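Local coordinates for uroporphyrin-III C-methyltransferase (Pseudomonas denitrificans, PDB 1S4D) that catalyses the two successive S-adenosyl-L-methionine-dependent methylations, at C-2 and C-7, that turn uroporphyrinogen III into precorrin-2 on the way to cobalamin and siroheme, at the interface of chains A and B. Residues are numbered along the deposited sequence; one frame, centred on the assembly and turned at random. Chains: chain A/B, Uroporphyrin-III C-methyltransferase.

The interface of chains A and B. Residues chain A 29, 31, 128-129, 134, 137-138; chain B 31, 127-129.
A:Thr31 and B:Thr31 meet as an antiparallel beta bridge, their CA atoms 4.1 Å apart, and beside it the two Gly128-Ile129 segments, extended at the isoleucines, face each other across the twofold of the homodimer. Each isoleucine reaches over the partner's backbone: A:Ile129 CD1 lies 3.6 Å from B:Gly128 C, and in return B:Ile129 CD1 rests 3.5 Å from A:Gly128 C. In A:Ile129, CG1 stands anti to the carbonyl carbon (chi1 -54°), and a second bend (chi2 -64°) sets the CD1 methyl against the other chain's backbone; with no side chain at either glycine, the methyl can lie against the bare peptide. The methyl CG2 of A:Thr31 meets B:Ile129 CD1 at 4.0 Å, the two side chains crossing at about a right angle, while B:Thr31 CG2 packs 3.8 Å from the carbonyl O of A:Leu29. B:Pro127 fills the other end of the patch. Its CG touches A:Gly134 CA at 3.6 Å and lies in the plane of the A:Tyr138 ring, at its edge; CD is 3.8 Å from that ring's CE1, and CB backs onto the CG2 and CD1 methyls of A:Ile129. A:Leu29 CD2 closes over CD more loosely, at 4.1 Å. An alanine in place of B:Pro127 would probably open a gap between A:Gly134 and the A:Tyr138 edge, leaving that edge without its apolar mate. Carbon groups make the contact among these residues, some resting on backbone carbonyls. In the fold, Pro127 to Ile129 lie in the extended loop leading from strand 123-126 to helix 131-138, the proline packs against the other subunit's helix 131-138, and Thr31 immediately precedes helix 32-40.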
loop_
_atom_site.group_PDB
_atom_site.type_symbol
_atom_site.label_atom_id
_atom_site.label_comp_id
_atom_site.label_asym_id
_atom_site.label_seq_id
_atom_site.Cartn_x
_atom_site.Cartn_y
_atom_site.Cartn_z
ATOM N N LEU A 29 5.674 -10.552 -5.507
ATOM C CA LEU A 29 5.088 -9.301 -5.057
ATOM C C LEU A 29 5.864 -8.141 -5.690
ATOM O O LEU A 29 5.541 -6.990 -5.445
ATOM C CB LEU A 29 5.037 -9.188 -3.535
ATOM C CG LEU A 29 4.054 -10.107 -2.771
ATOM C CD1 LEU A 29 4.029 -9.820 -1.266
ATOM C CD2 LEU A 29 2.611 -10.090 -3.323
ATOM N N THR A 31 6.524 -5.584 -8.660
ATOM C CA THR A 31 5.712 -5.057 -9.752
ATOM C C THR A 31 6.415 -5.355 -11.067
ATOM O O THR A 31 7.628 -5.598 -11.095
ATOM C CB THR A 31 5.505 -3.548 -9.618
ATOM O OG1 THR A 31 6.782 -2.910 -9.461
ATOM C CG2 THR A 31 4.739 -3.206 -8.351
ATOM N N GLY A 128 5.965 -0.022 -4.367
ATOM C CA GLY A 128 6.052 -1.417 -3.989
ATOM C C GLY A 128 4.989 -1.782 -2.970
ATOM O O GLY A 128 4.293 -0.918 -2.443
ATOM N N ILE A 129 4.849 -3.076 -2.708
ATOM C CA ILE A 129 4.000 -3.558 -1.644
ATOM C C ILE A 129 4.725 -3.303 -0.331
ATOM O O ILE A 129 5.905 -3.650 -0.174
ATOM C CB ILE A 129 3.774 -5.043 -1.820
ATOM C CG1 ILE A 129 3.241 -5.347 -3.231
ATOM C CG2 ILE A 129 2.928 -5.613 -0.632
ATOM C CD1 ILE A 129 1.860 -4.763 -3.560
ATOM N N GLY A 134 0.544 -5.353 2.622
ATOM C CA GLY A 134 0.661 -6.666 2.010
ATOM C C GLY A 134 1.122 -7.734 2.986
ATOM O O GLY A 134 0.550 -8.823 3.031
ATOM N N ALA A 137 -1.490 -8.816 5.048
ATOM C CA ALA A 137 -2.352 -9.715 4.261
ATOM C C ALA A 137 -1.898 -11.179 4.287
ATOM O O ALA A 137 -2.718 -12.106 4.379
ATOM C CB ALA A 137 -2.458 -9.238 2.852
ATOM N N TYR A 138 -0.594 -11.397 4.208
ATOM C CA TYR A 138 -0.104 -12.764 4.295
ATOM C C TYR A 138 -0.398 -13.391 5.678
ATOM O O TYR A 138 -0.350 -14.599 5.820
ATOM C CB TYR A 138 1.376 -12.859 3.904
ATOM C CG TYR A 138 1.629 -12.889 2.383
ATOM C CD1 TYR A 138 1.101 -11.895 1.524
ATOM C CD2 TYR A 138 2.378 -13.915 1.809
ATOM C CE1 TYR A 138 1.331 -11.930 0.158
ATOM C CE2 TYR A 138 2.617 -13.958 0.447
ATOM C CZ TYR A 138 2.106 -12.970 -0.371
ATOM O OH TYR A 138 2.370 -13.054 -1.718
ATOM N N THR B 31 1.581 -6.829 -9.838
ATOM C CA THR B 31 2.639 -7.691 -9.298
ATOM C C THR B 31 2.790 -8.909 -10.181
ATOM O O THR B 31 1.856 -9.252 -10.890
ATOM C CB THR B 31 2.274 -8.212 -7.903
ATOM O OG1 THR B 31 1.035 -8.953 -7.970
ATOM C CG2 THR B 31 2.023 -7.060 -6.900
ATOM N N PRO B 127 -1.850 -8.901 -2.713
ATOM C CA PRO B 127 -1.643 -7.466 -2.547
ATOM C C PRO B 127 -1.478 -6.704 -3.835
ATOM O O PRO B 127 -0.966 -7.236 -4.803
ATOM C CB PRO B 127 -0.338 -7.438 -1.783
ATOM C CG PRO B 127 -0.532 -8.556 -0.849
ATOM C CD PRO B 127 -1.085 -9.669 -1.715
ATOM N N GLY B 128 -1.921 -5.456 -3.841
ATOM C CA GLY B 128 -1.664 -4.546 -4.942
ATOM C C GLY B 128 -1.213 -3.173 -4.475
ATOM O O GLY B 128 -1.292 -2.859 -3.299
ATOM N N ILE B 129 -0.726 -2.351 -5.394
ATOM C CA ILE B 129 -0.370 -0.987 -5.074
ATOM C C ILE B 129 -1.636 -0.181 -4.770
ATOM O O ILE B 129 -2.629 -0.221 -5.528
ATOM C CB ILE B 129 0.353 -0.355 -6.241
ATOM C CG1 ILE B 129 1.601 -1.156 -6.621
ATOM C CG2 ILE B 129 0.639 1.106 -5.928
ATOM C CD1 ILE B 129 2.698 -1.258 -5.526
#